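Local coordinates for protein hydrogenase maturation factor (Thermoanaerobacter tengcongensis, PDB 3VTI) that probably matures [NiFe]-hydrogenases, its S-carbamoyl group, transferred by its partner HypF, being dehydrated to a nitrile with ATP for the iron centre, at residues 32-37 with 121-126; 38-43 with 117-122; 157-162 with 171-176; 243-248 with 300-305. All coordinates share one frame; numbering follows the deposited sequence.

Contact 1 (32-37 with 121-126)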
loop_
_atom_site.group_PDB
_atom_site.type_symbol
_atom_site.label_atom_id
_atom_site.label_comp_id
_atom_site.label_asym_id
_atom_site.label_seq_id
_atom_site.Cartn_x
_atom_site.Cartn_y
_atom_site.Cartn_z
ATOM N N LEU C 32 4.993 -22.619 1.045
ATOM C CA LEU C 32 5.206 -21.181 1.325
ATOM C C LEU C 32 4.542 -20.266 0.300
ATOM O O LEU C 32 4.777 -20.396 -0.910
ATOM C CB LEU C 32 6.701 -20.855 1.407
ATOM C CG LEU C 32 7.131 -19.399 1.603
ATOM C CD1 LEU C 32 6.720 -18.854 2.979
ATOM C CD2 LEU C 32 8.631 -19.287 1.388
ATOM N N THR C 33 3.728 -19.338 0.797
ATOM C CA THR C 33 2.989 -18.417 -0.047
ATOM C C THR C 33 3.078 -16.993 0.489
ATOM O O THR C 33 3.431 -16.779 1.658
ATOM C CB THR C 33 1.505 -18.835 -0.159
ATOM O OG1 THR C 33 0.805 -17.938 -1.033
ATOM C CG2 THR C 33 0.835 -18.843 1.215
ATOM N N THR C 34 2.773 -16.020 -0.362
ATOM C CA THR C 34 2.620 -14.648 0.085
ATOM C C THR C 34 1.572 -13.931 -0.747
ATOM O O THR C 34 1.432 -14.209 -1.925
ATOM C CB THR C 34 3.954 -13.860 0.073
ATOM O OG1 THR C 34 3.749 -12.580 0.689
ATOM C CG2 THR C 34 4.476 -13.663 -1.351
ATOM N N ASP C 35 0.834 -13.022 -0.123
ATOM C CA ASP C 35 -0.116 -12.180 -0.837
ATOM C C ASP C 35 -0.300 -10.824 -0.161
ATOM O O ASP C 35 -0.304 -10.720 1.060
ATOM C CB ASP C 35 -1.468 -12.880 -0.971
ATOM C CG ASP C 35 -2.238 -12.424 -2.196
ATOM O OD1 ASP C 35 -1.682 -11.644 -2.987
ATOM O OD2 ASP C 35 -3.396 -12.855 -2.385
ATOM N N SER C 36 -0.445 -9.787 -0.977
ATOM C CA SER C 36 -0.796 -8.451 -0.489
ATOM C C SER C 36 -2.287 -8.227 -0.672
ATOM O O SER C 36 -2.912 -8.854 -1.532
ATOM C CB SER C 36 -0.007 -7.364 -1.219
ATOM O OG SER C 36 1.363 -7.408 -0.869
ATOM N N PHE C 37 -2.848 -7.343 0.145
ATOM C CA PHE C 37 -4.284 -7.097 0.157
ATOM C C PHE C 37 -4.575 -5.601 0.159
ATOM O O PHE C 37 -4.233 -4.884 1.104
ATOM C CB PHE C 37 -4.914 -7.809 1.351
ATOM C CG PHE C 37 -4.785 -9.304 1.277
ATOM C CD1 PHE C 37 -5.808 -10.073 0.726
ATOM C CD2 PHE C 37 -3.622 -9.938 1.713
ATOM C CE1 PHE C 37 -5.690 -11.442 0.623
ATOM C CE2 PHE C 37 -3.495 -11.310 1.612
ATOM C CZ PHE C 37 -4.534 -12.068 1.068
ATOM N N PHE C 121 -2.601 -1.049 3.817
ATOM C CA PHE C 121 -2.398 -2.316 3.101
ATOM C C PHE C 121 -1.864 -3.369 4.055
ATOM O O PHE C 121 -1.189 -3.047 5.036
ATOM C CB PHE C 121 -1.426 -2.175 1.922
ATOM C CG PHE C 121 -1.875 -1.201 0.868
ATOM C CD1 PHE C 121 -3.209 -1.129 0.482
ATOM C CD2 PHE C 121 -0.959 -0.375 0.244
ATOM C CE1 PHE C 121 -3.620 -0.240 -0.484
ATOM C CE2 PHE C 121 -1.363 0.519 -0.728
ATOM C CZ PHE C 121 -2.693 0.593 -1.091
ATOM N N ILE C 122 -2.170 -4.628 3.762
ATOM C CA ILE C 122 -1.678 -5.740 4.550
ATOM C C ILE C 122 -1.092 -6.830 3.652
ATOM O O ILE C 122 -1.700 -7.223 2.647
ATOM C CB ILE C 122 -2.789 -6.327 5.457
ATOM C CG1 ILE C 122 -3.361 -5.234 6.372
ATOM C CG2 ILE C 122 -2.252 -7.477 6.300
ATOM C CD1 ILE C 122 -4.760 -5.524 6.896
ATOM N N ASN C 123 0.091 -7.312 4.017
ATOM C CA ASN C 123 0.646 -8.501 3.403
ATOM C C ASN C 123 0.698 -9.650 4.393
ATOM O O ASN C 123 1.071 -9.464 5.551
ATOM C CB ASN C 123 2.041 -8.240 2.834
ATOM C CG ASN C 123 2.641 -9.481 2.189
ATOM O OD1 ASN C 123 3.096 -10.395 2.878
ATOM N ND2 ASN C 123 2.609 -9.536 0.862
ATOM N N THR C 124 0.333 -10.840 3.939
ATOM C CA THR C 124 0.488 -12.023 4.759
ATOM C C THR C 124 1.263 -13.085 4.004
ATOM O O THR C 124 1.066 -13.257 2.790
ATOM C CB THR C 124 -0.875 -12.610 5.222
ATOM O OG1 THR C 124 -1.766 -12.726 4.108
ATOM C CG2 THR C 124 -1.509 -11.725 6.265
ATOM N N SER C 125 2.155 -13.777 4.711
ATOM C CA SER C 125 2.774 -14.993 4.176
ATOM C C SER C 125 2.351 -16.188 5.009
ATOM O O SER C 125 1.953 -16.037 6.170
ATOM C CB SER C 125 4.297 -14.884 4.145
ATOM O OG SER C 125 4.698 -13.717 3.446
ATOM N N GLY C 126 2.444 -17.377 4.426
ATOM C CA GLY C 126 1.957 -18.566 5.094
ATOM C C GLY C 126 2.859 -19.759 4.918
ATOM O O GLY C 126 3.487 -19.916 3.868
#
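Thr33 to Phe37 and Ile122 to Gly126 pair as antiparallel neighbours in the five-stranded mixed sheet of the AIR synthase-related N-terminal domain, the short strand axes closing to 4.6 Å at 170°. Hydrogen-bonded pairs fall at Thr33-Gly126, Asp35-Thr124 and Phe37-Ile122; in the middle one, Asp35 N gives to Thr124 O at 2.9 Å and Thr124 N returns a bond to Asp35 O. Between them, Thr34, Ser36, Asn123 and Ser125 share one face. Asn123, with CG anti to its backbone N (chi1 180°), reaches across the strands and fixes its amide by two bonds close to its own plane: ND2 to Ser36 OG at 3.0 Å, nearly straight, and ND2 to Thr34 OG1 at 3.3 Å, more bent. Thr34 OG1 also shares a hydrogen bond with Ser125 OG at 3.1 Å. An alanine at Asn123 would probably leave Thr34 OG1 and Ser36 OG without their common amide donor and open a gap between them. The second subunit covers this face, where the two Ser125 OG atoms bond to each other. On the opposite face the Phe37 ring meets Ile122 O at its edge, while CE2 comes 3.4 Å from Thr124 OG1, itself bonded to Thr57 on helix 49-60. One polar sheet face against a second subunit and the other under helices fits the dimerising sheet of the PurM-like fold.

Contact 2 (38-43 with 117-122)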
loop_
_atom_site.group_PDB
_atom_site.type_symbol
_atom_site.label_atom_id
_atom_site.label_comp_id
_atom_site.label_asym_id
_atom_site.label_seq_id
_atom_site.Cartn_x
_atom_site.Cartn_y
_atom_site.Cartn_z
ATOM N N THR C 38 -5.195 -5.140 -0.920
ATOM C CA THR C 38 -5.303 -3.714 -1.209
ATOM C C THR C 38 -6.756 -3.306 -1.476
ATOM O O THR C 38 -7.022 -2.262 -2.058
ATOM C CB THR C 38 -4.431 -3.345 -2.428
ATOM O OG1 THR C 38 -4.819 -4.151 -3.544
ATOM C CG2 THR C 38 -2.959 -3.596 -2.142
ATOM N N VAL C 39 -7.686 -4.140 -1.027
ATOM C CA VAL C 39 -9.115 -3.957 -1.256
ATOM C C VAL C 39 -9.646 -2.624 -0.689
ATOM O O VAL C 39 -9.328 -2.250 0.436
ATOM C CB VAL C 39 -9.904 -5.153 -0.654
ATOM C CG1 VAL C 39 -9.816 -5.151 0.877
ATOM C CG2 VAL C 39 -11.355 -5.146 -1.106
ATOM N N LYS C 40 -10.431 -1.915 -1.502
ATOM C CA LYS C 40 -11.253 -0.793 -1.045
ATOM C C LYS C 40 -12.707 -1.069 -1.451
ATOM O O LYS C 40 -12.971 -1.417 -2.611
ATOM C CB LYS C 40 -10.779 0.546 -1.629
ATOM C CG LYS C 40 -9.462 1.095 -1.056
ATOM C CD LYS C 40 -9.425 1.048 0.473
ATOM C CE LYS C 40 -8.196 1.725 1.036
ATOM N NZ LYS C 40 -6.927 1.168 0.522
ATOM N N PRO C 41 -13.655 -0.926 -0.506
ATOM C CA PRO C 41 -13.476 -0.430 0.858
ATOM C C PRO C 41 -12.919 -1.492 1.813
ATOM O O PRO C 41 -13.007 -2.685 1.535
ATOM C CB PRO C 41 -14.897 -0.036 1.264
ATOM C CG PRO C 41 -15.777 -0.983 0.509
ATOM C CD PRO C 41 -15.026 -1.422 -0.733
ATOM N N LEU C 42 -12.357 -1.052 2.931
ATOM C CA LEU C 42 -11.721 -1.951 3.891
ATOM C C LEU C 42 -12.742 -2.808 4.626
ATOM O O LEU C 42 -12.423 -3.905 5.082
ATOM C CB LEU C 42 -10.906 -1.147 4.904
ATOM C CG LEU C 42 -9.886 -0.152 4.351
ATOM C CD1 LEU C 42 -9.505 0.858 5.415
ATOM C CD2 LEU C 42 -8.658 -0.858 3.780
ATOM N N PHE C 43 -13.955 -2.273 4.747
ATOM C CA PHE C 43 -15.080 -2.951 5.377
ATOM C C PHE C 43 -16.221 -3.040 4.370
ATOM O O PHE C 43 -16.714 -2.022 3.872
ATOM C CB PHE C 43 -15.536 -2.196 6.633
ATOM C CG PHE C 43 -14.428 -1.927 7.609
ATOM C CD1 PHE C 43 -13.710 -0.735 7.554
ATOM C CD2 PHE C 43 -14.092 -2.870 8.577
ATOM C CE1 PHE C 43 -12.673 -0.488 8.445
ATOM C CE2 PHE C 43 -13.057 -2.631 9.473
ATOM C CZ PHE C 43 -12.348 -1.437 9.407
ATOM N N VAL C 117 -0.049 6.237 1.351
ATOM C CA VAL C 117 -0.835 5.038 1.147
ATOM C C VAL C 117 -2.283 5.314 1.509
ATOM O O VAL C 117 -2.544 5.968 2.507
ATOM C CB VAL C 117 -0.254 3.852 1.948
ATOM C CG1 VAL C 117 -0.569 3.950 3.428
ATOM C CG2 VAL C 117 -0.724 2.568 1.378
ATOM N N ASP C 118 -3.219 4.846 0.689
ATOM C CA ASP C 118 -4.645 4.995 0.984
ATOM C C ASP C 118 -5.018 4.120 2.190
ATOM O O ASP C 118 -5.371 2.949 2.047
ATOM C CB ASP C 118 -5.509 4.656 -0.244
ATOM C CG ASP C 118 -6.973 5.123 -0.105
ATOM O OD1 ASP C 118 -7.287 5.910 0.811
ATOM O OD2 ASP C 118 -7.816 4.699 -0.934
ATOM N N ARG C 119 -4.898 4.712 3.377
ATOM C CA ARG C 119 -5.374 4.137 4.636
ATOM C C ARG C 119 -4.531 2.984 5.178
ATOM O O ARG C 119 -3.826 3.167 6.169
ATOM C CB ARG C 119 -6.849 3.735 4.551
ATOM C CG ARG C 119 -7.838 4.862 4.254
ATOM C CD ARG C 119 -9.160 4.201 3.954
ATOM N NE ARG C 119 -10.195 5.104 3.482
ATOM C CZ ARG C 119 -10.794 5.033 2.293
ATOM N NH1 ARG C 119 -10.460 4.104 1.414
ATOM N NH2 ARG C 119 -11.737 5.921 1.984
ATOM N N ILE C 120 -4.603 1.808 4.543
ATOM C CA ILE C 120 -3.906 0.611 5.036
ATOM C C ILE C 120 -3.811 -0.524 4.006
ATOM O O ILE C 120 -4.812 -0.901 3.389
ATOM C CB ILE C 120 -4.557 0.077 6.356
ATOM C CG1 ILE C 120 -3.795 -1.132 6.914
ATOM C CG2 ILE C 120 -6.042 -0.246 6.151
ATOM C CD1 ILE C 120 -4.120 -1.448 8.366
ATOM N N PHE C 121 -2.601 -1.049 3.817
ATOM C CA PHE C 121 -2.398 -2.316 3.101
ATOM C C PHE C 121 -1.864 -3.369 4.055
ATOM O O PHE C 121 -1.189 -3.047 5.036
ATOM C CB PHE C 121 -1.426 -2.175 1.922
ATOM C CG PHE C 121 -1.875 -1.201 0.868
ATOM C CD1 PHE C 121 -3.209 -1.129 0.482
ATOM C CD2 PHE C 121 -0.959 -0.375 0.244
ATOM C CE1 PHE C 121 -3.620 -0.240 -0.484
ATOM C CE2 PHE C 121 -1.363 0.519 -0.728
ATOM C CZ PHE C 121 -2.693 0.593 -1.091
ATOM N N ILE C 122 -2.170 -4.628 3.762
ATOM C CA ILE C 122 -1.678 -5.740 4.550
ATOM C C ILE C 122 -1.092 -6.830 3.652
ATOM O O ILE C 122 -1.700 -7.223 2.647
ATOM C CB ILE C 122 -2.789 -6.327 5.457
ATOM C CG1 ILE C 122 -3.361 -5.234 6.372
ATOM C CG2 ILE C 122 -2.252 -7.477 6.300
ATOM C CD1 ILE C 122 -4.760 -5.524 6.896
HETATM O O HOH W 1 -6.696 -1.410 1.104
#
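Lys40 sends its ammonium group to a main-chain carbonyl in a tight turn: NZ bonds to Asp118 O at 2.8 Å, although the Asp118 carboxylate is nearby. The same oxygen accepts from Ile120 N, and the two donors arrive from opposite faces of the carbonyl plane, the lysine tilted 22° out of it. Asp118 OD2 lies 3.9 Å from Lys40 NZ, a long salt bridge. A water accepts from NZ at 2.7 Å and donates to both Val39 O and Ile120 O, tying the loop to the strand a second time. The lysine chain bends at chi2 and again at chi4 (-57°), and the second bend places NZ beside the turn. Its CE meets the guanidinium edge of Arg119, 3.3 Å from NH1. Arg119 NH1 lies 3.6 Å from Asp118 OD2, which is well out of the guanidinium plane, an attraction of charges without a directed N-H; Asp118 thus has two cationic neighbours. An alanine in place of Lys40 would probably leave the bridging water without its ammonium donor, Asp118 O with one donor fewer and the carboxylate short of a nearby positive charge. Apolar contacts complete the interface: Thr38 CG2 stands over one face of the Phe121 ring (CH-pi, 3.9 Å from the centroid), and Leu42 CD2 touches Ile120 CG2 at 3.6 Å. Lysine and water thus hold loop 38-43 against the tight turn at Asp118 and Arg119, closed by the Ile120 N to Asp118 O bond, just ahead of strand 120-130.

Contact 3 (157-162 with 171-176)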
loop_
_atom_site.group_PDB
_atom_site.type_symbol
_atom_site.label_atom_id
_atom_site.label_comp_id
_atom_site.label_asym_id
_atom_site.label_seq_id
_atom_site.Cartn_x
_atom_site.Cartn_y
_atom_site.Cartn_z
ATOM N N GLY C 157 -16.296 -10.669 -5.702
ATOM C CA GLY C 157 -16.191 -9.700 -6.784
ATOM C C GLY C 157 -17.379 -8.764 -6.889
ATOM O O GLY C 157 -17.215 -7.542 -6.976
ATOM N N MET C 158 -18.585 -9.321 -6.880
ATOM C CA MET C 158 -19.764 -8.481 -6.993
ATOM C C MET C 158 -20.038 -7.696 -5.710
ATOM O O MET C 158 -20.525 -6.574 -5.766
ATOM C CB MET C 158 -20.986 -9.285 -7.439
ATOM C CG MET C 158 -22.197 -8.426 -7.812
ATOM S SD MET C 158 -21.858 -7.058 -8.963
ATOM C CE MET C 158 -21.714 -7.941 -10.515
ATOM N N ALA C 159 -19.706 -8.275 -4.563
ATOM C CA ALA C 159 -19.941 -7.614 -3.280
ATOM C C ALA C 159 -19.116 -6.337 -3.114
ATOM O O ALA C 159 -19.672 -5.286 -2.791
ATOM C CB ALA C 159 -19.704 -8.582 -2.104
ATOM N N VAL C 160 -17.805 -6.419 -3.344
ATOM C CA VAL C 160 -16.955 -5.233 -3.208
ATOM C C VAL C 160 -17.230 -4.214 -4.318
ATOM O O VAL C 160 -17.228 -3.021 -4.059
ATOM C CB VAL C 160 -15.429 -5.552 -3.022
ATOM C CG1 VAL C 160 -15.232 -6.861 -2.267
ATOM C CG2 VAL C 160 -14.681 -5.576 -4.345
ATOM N N MET C 161 -17.500 -4.688 -5.532
ATOM C CA MET C 161 -17.986 -3.841 -6.631
ATOM C C MET C 161 -19.198 -3.001 -6.199
ATOM O O MET C 161 -19.216 -1.784 -6.372
ATOM C CB MET C 161 -18.344 -4.724 -7.836
ATOM C CG MET C 161 -19.174 -4.068 -8.937
ATOM S SD MET C 161 -18.298 -3.838 -10.498
ATOM C CE MET C 161 -18.057 -5.522 -11.052
ATOM N N SER C 162 -20.192 -3.669 -5.623
ATOM C CA SER C 162 -21.428 -3.040 -5.171
ATOM C C SER C 162 -21.193 -1.982 -4.094
ATOM O O SER C 162 -21.774 -0.898 -4.140
ATOM C CB SER C 162 -22.395 -4.105 -4.652
ATOM O OG SER C 162 -23.550 -3.503 -4.106
ATOM N N THR C 171 -31.262 -7.138 -4.155
ATOM C CA THR C 171 -30.767 -7.938 -3.036
ATOM C C THR C 171 -29.319 -7.519 -2.693
ATOM O O THR C 171 -28.458 -7.476 -3.582
ATOM C CB THR C 171 -30.792 -9.453 -3.381
ATOM O OG1 THR C 171 -31.883 -9.729 -4.267
ATOM C CG2 THR C 171 -30.919 -10.311 -2.120
ATOM N N PRO C 172 -29.044 -7.203 -1.410
ATOM C CA PRO C 172 -27.650 -6.946 -1.042
ATOM C C PRO C 172 -26.793 -8.205 -1.238
ATOM O O PRO C 172 -27.250 -9.326 -0.971
ATOM C CB PRO C 172 -27.736 -6.560 0.442
ATOM C CG PRO C 172 -29.036 -7.125 0.917
ATOM C CD PRO C 172 -29.958 -7.066 -0.261
ATOM N N ILE C 173 -25.573 -8.008 -1.730
ATOM C CA ILE C 173 -24.650 -9.100 -1.990
ATOM C C ILE C 173 -23.534 -9.077 -0.958
ATOM O O ILE C 173 -22.924 -8.033 -0.714
ATOM C CB ILE C 173 -24.092 -9.051 -3.439
ATOM C CG1 ILE C 173 -25.193 -9.440 -4.424
ATOM C CG2 ILE C 173 -22.918 -10.010 -3.612
ATOM C CD1 ILE C 173 -25.097 -8.785 -5.769
ATOM N N PHE C 174 -23.294 -10.237 -0.353
ATOM C CA PHE C 174 -22.261 -10.409 0.659
ATOM C C PHE C 174 -21.063 -11.148 0.100
ATOM O O PHE C 174 -21.201 -12.030 -0.746
ATOM C CB PHE C 174 -22.818 -11.176 1.856
ATOM C CG PHE C 174 -23.844 -10.411 2.633
ATOM C CD1 PHE C 174 -25.179 -10.400 2.230
ATOM C CD2 PHE C 174 -23.474 -9.683 3.767
ATOM C CE1 PHE C 174 -26.129 -9.678 2.950
ATOM C CE2 PHE C 174 -24.418 -8.956 4.496
ATOM C CZ PHE C 174 -25.746 -8.955 4.089
ATOM N N SER C 175 -19.885 -10.770 0.585
ATOM C CA SER C 175 -18.651 -11.463 0.257
ATOM C C SER C 175 -18.638 -12.856 0.873
ATOM O O SER C 175 -19.315 -13.109 1.864
ATOM C CB SER C 175 -17.458 -10.665 0.749
ATOM O OG SER C 175 -16.258 -11.350 0.475
ATOM N N ASP C 176 -17.867 -13.755 0.274
ATOM C CA ASP C 176 -17.857 -15.154 0.681
ATOM C C ASP C 176 -16.599 -15.522 1.465
ATOM O O ASP C 176 -16.349 -16.704 1.687
ATOM C CB ASP C 176 -17.998 -16.066 -0.545
ATOM C CG ASP C 176 -16.812 -15.964 -1.509
ATOM O OD1 ASP C 176 -16.043 -14.987 -1.440
ATOM O OD2 ASP C 176 -16.650 -16.876 -2.352
#
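Ser175 OG is gripped by His156 ND1 and, weakly, by Val177 N, while its CB faces the methyl group of Ala159, CB to CB 4.2 Å. The bond to His156 ties the loop 171-176 to helix 155-164 one turn or less before the residues that touch it. No hydrogen bond passes directly between the two segments; the direct contact is van der Waals, through a methyl group on loop backbone and through apolar side chains. Ala159 CB sits against the loop backbone, 3.5 Å from Ser175 N and equally near Ile173 O, with Phe174 C also close. An alanine projecting toward the loop lets the chain pass near the helix, and the CA atoms of Ala159 and Ile173 are 5.1 Å apart. This is a helix of the AIR synthase-related C-terminal domain with its following loop folded back along one flank. Ile173 straddles two helix positions. Its CG2 lies anti to the backbone N and rests on Ala159, 3.8 Å from CB, whereas the CG1 branch carries CD1 to Met158 CG at 3.6 Å. Met158 CG is itself anti to its backbone N, and the chain then bends at chi2 and chi3, taking the methyl end away from the loop toward Leu247 and Cys237, the latter on helix 231-240, which also meets Ile173 through Ser232 and Ala236.

Contact 4 (243-248 with 300-305)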
loop_
_atom_site.group_PDB
_atom_site.type_symbol
_atom_site.label_atom_id
_atom_site.label_comp_id
_atom_site.label_asym_id
_atom_site.label_seq_id
_atom_site.Cartn_x
_atom_site.Cartn_y
_atom_site.Cartn_z
ATOM N N ASP C 243 -19.869 -11.365 -16.982
ATOM C CA ASP C 243 -19.785 -12.822 -16.835
ATOM C C ASP C 243 -19.266 -13.124 -15.433
ATOM O O ASP C 243 -18.137 -12.751 -15.104
ATOM C CB ASP C 243 -18.834 -13.410 -17.891
ATOM C CG ASP C 243 -18.993 -14.921 -18.071
ATOM O OD1 ASP C 243 -19.339 -15.624 -17.090
ATOM O OD2 ASP C 243 -18.758 -15.411 -19.204
ATOM N N PHE C 244 -20.068 -13.791 -14.603
ATOM C CA PHE C 244 -19.632 -14.096 -13.223
ATOM C C PHE C 244 -18.373 -14.959 -13.151
ATOM O O PHE C 244 -17.697 -15.021 -12.114
ATOM C CB PHE C 244 -20.759 -14.674 -12.361
ATOM C CG PHE C 244 -21.452 -15.862 -12.962
ATOM C CD1 PHE C 244 -20.865 -17.123 -12.925
ATOM C CD2 PHE C 244 -22.712 -15.720 -13.542
ATOM C CE1 PHE C 244 -21.498 -18.220 -13.467
ATOM C CE2 PHE C 244 -23.370 -16.819 -14.089
ATOM C CZ PHE C 244 -22.757 -18.074 -14.051
ATOM N N LEU C 245 -18.056 -15.605 -14.268
ATOM C CA LEU C 245 -16.815 -16.353 -14.417
ATOM C C LEU C 245 -15.575 -15.474 -14.305
ATOM O O LEU C 245 -14.465 -15.991 -14.170
ATOM C CB LEU C 245 -16.803 -17.099 -15.753
ATOM C CG LEU C 245 -17.732 -18.310 -15.867
ATOM C CD1 LEU C 245 -17.610 -18.938 -17.254
ATOM C CD2 LEU C 245 -17.462 -19.344 -14.751
ATOM N N HIS C 246 -15.756 -14.158 -14.362
ATOM C CA HIS C 246 -14.632 -13.243 -14.270
ATOM C C HIS C 246 -14.561 -12.539 -12.930
ATOM O O HIS C 246 -13.567 -11.879 -12.649
ATOM C CB HIS C 246 -14.671 -12.178 -15.367
ATOM C CG HIS C 246 -14.685 -12.727 -16.759
ATOM N ND1 HIS C 246 -14.200 -13.979 -17.077
ATOM C CD2 HIS C 246 -15.094 -12.174 -17.927
ATOM C CE1 HIS C 246 -14.337 -14.186 -18.373
ATOM N NE2 HIS C 246 -14.874 -13.103 -18.913
ATOM N N LEU C 247 -15.614 -12.639 -12.127
ATOM C CA LEU C 247 -15.633 -11.987 -10.818
ATOM C C LEU C 247 -14.901 -12.840 -9.810
ATOM O O LEU C 247 -14.986 -14.055 -9.868
ATOM C CB LEU C 247 -17.065 -11.766 -10.334
ATOM C CG LEU C 247 -17.940 -10.745 -11.049
ATOM C CD1 LEU C 247 -19.336 -10.826 -10.475
ATOM C CD2 LEU C 247 -17.380 -9.342 -10.915
ATOM N N ALA C 248 -14.217 -12.198 -8.869
ATOM C CA ALA C 248 -13.420 -12.884 -7.836
ATOM C C ALA C 248 -14.249 -13.611 -6.768
ATOM O O ALA C 248 -15.397 -13.243 -6.488
ATOM C CB ALA C 248 -12.453 -11.901 -7.182
ATOM N N ARG C 300 -18.997 -22.801 -26.920
ATOM C CA ARG C 300 -18.259 -21.572 -27.221
ATOM C C ARG C 300 -17.062 -21.423 -26.279
ATOM O O ARG C 300 -17.084 -21.928 -25.153
ATOM C CB ARG C 300 -19.164 -20.331 -27.162
ATOM C CG ARG C 300 -19.785 -20.070 -25.800
ATOM C CD ARG C 300 -20.385 -18.679 -25.700
ATOM N NE ARG C 300 -20.676 -18.337 -24.307
ATOM C CZ ARG C 300 -19.871 -17.627 -23.517
ATOM N NH1 ARG C 300 -18.712 -17.158 -23.976
ATOM N NH2 ARG C 300 -20.230 -17.378 -22.261
ATOM N N ILE C 301 -16.016 -20.749 -26.752
ATOM C CA ILE C 301 -14.819 -20.516 -25.942
ATOM C C ILE C 301 -15.113 -19.539 -24.808
ATOM O O ILE C 301 -15.873 -18.580 -24.974
ATOM C CB ILE C 301 -13.597 -20.012 -26.781
ATOM C CG1 ILE C 301 -13.906 -18.699 -27.516
ATOM C CG2 ILE C 301 -13.122 -21.082 -27.759
ATOM C CD1 ILE C 301 -13.360 -17.445 -26.833
ATOM N N VAL C 302 -14.525 -19.806 -23.650
ATOM C CA VAL C 302 -14.606 -18.887 -22.532
ATOM C C VAL C 302 -13.595 -17.779 -22.789
ATOM O O VAL C 302 -12.430 -18.053 -23.069
ATOM C CB VAL C 302 -14.308 -19.601 -21.197
ATOM C CG1 VAL C 302 -14.333 -18.613 -20.039
ATOM C CG2 VAL C 302 -15.308 -20.739 -20.966
ATOM N N ASP C 303 -14.053 -16.532 -22.725
ATOM C CA ASP C 303 -13.185 -15.378 -22.944
ATOM C C ASP C 303 -12.336 -15.098 -21.711
ATOM O O ASP C 303 -12.788 -15.307 -20.583
ATOM C CB ASP C 303 -14.018 -14.152 -23.323
ATOM C CG ASP C 303 -14.753 -14.331 -24.652
ATOM O OD1 ASP C 303 -14.091 -14.351 -25.714
ATOM O OD2 ASP C 303 -15.997 -14.454 -24.636
ATOM N N ARG C 304 -11.103 -14.641 -21.928
ATOM C CA ARG C 304 -10.197 -14.320 -20.824
ATOM C C ARG C 304 -10.367 -12.872 -20.320
ATOM O O ARG C 304 -10.392 -11.943 -21.128
ATOM C CB ARG C 304 -8.743 -14.603 -21.219
ATOM C CG ARG C 304 -7.787 -14.635 -20.032
ATOM C CD ARG C 304 -6.330 -14.674 -20.454
ATOM N NE ARG C 304 -5.819 -16.041 -20.558
ATOM C CZ ARG C 304 -4.526 -16.370 -20.483
ATOM N NH1 ARG C 304 -3.601 -15.430 -20.299
ATOM N NH2 ARG C 304 -4.155 -17.643 -20.591
ATOM N N PRO C 305 -10.496 -12.684 -18.983
ATOM C CA PRO C 305 -10.642 -11.357 -18.336
ATOM C C PRO C 305 -9.568 -10.330 -18.733
ATOM O O PRO C 305 -9.863 -9.267 -19.296
ATOM C CB PRO C 305 -10.522 -11.675 -16.835
ATOM C CG PRO C 305 -10.943 -13.096 -16.702
ATOM C CD PRO C 305 -10.606 -13.788 -18.004
#
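Asp243, Leu245 and His246 meet Arg300, Val302 and Pro305 in a partly buried, mixed contact between the loop after helix 231-240 and the chain leaving strand 299-301, a strand of the seven-stranded sheet that is outermost within this chain, its Ile301 backbone bonding to the chain of another protein. The cross-segment evidence is modest: no hydrogen bond links the two. Asp243 and Arg300 approach tip to tip, OD2 to NH2 3.9 Å, a long salt bridge. The carboxylate oxygen lies at the guanidinium edge and near its plane, yet the two flat groups are turned 52° apart. Arg300 NH1 has a second long partner in Asp303 OD2, so the guanidinium joins two acidic groups. Leu245 CD1 and Val302 CG1 touch loosely at 4.3 Å. The His246 ring lies between Pro305 on one face and Asp243 CB on the opposite face; Pro305 CG comes 3.4 Å from ND1. Asp303 O lies at the ring edge, but its angle to NE2 is too poor for a hydrogen bond. Helix 204-216 packs beside the contact, with Val205 against Leu245 and Tyr210 OH bonded to Val302 O. The loop is shaped in part by Asp243 OD1, which accepts from Leu245 N, two residues on, at 3.1 Å: an Asx turn.

How the contacts relate
Contact 1 is the most buried and the most regularly bonded, two strands paired along their length. Contact 2 continues from its end, sharing Phe121 and Ile122, but there strand pairing gives way to a lysine, a water and charged groups at a partly exposed turn. Both touch the second subunit. Contacts 3 and 4 belong to the other half of the chain: 3 is buried and relies on apolar contact, 4 is looser, with long salt bridges and exposed residues. They meet where Gly157 N lies 2.8 Å from Ala248 O, a probable hydrogen bond. Contacts 2 and 3 touch more lightly, Pro41 CD to Val160 O, while contacts 1 and 4 stay about 10 Å apart at their nearest atoms.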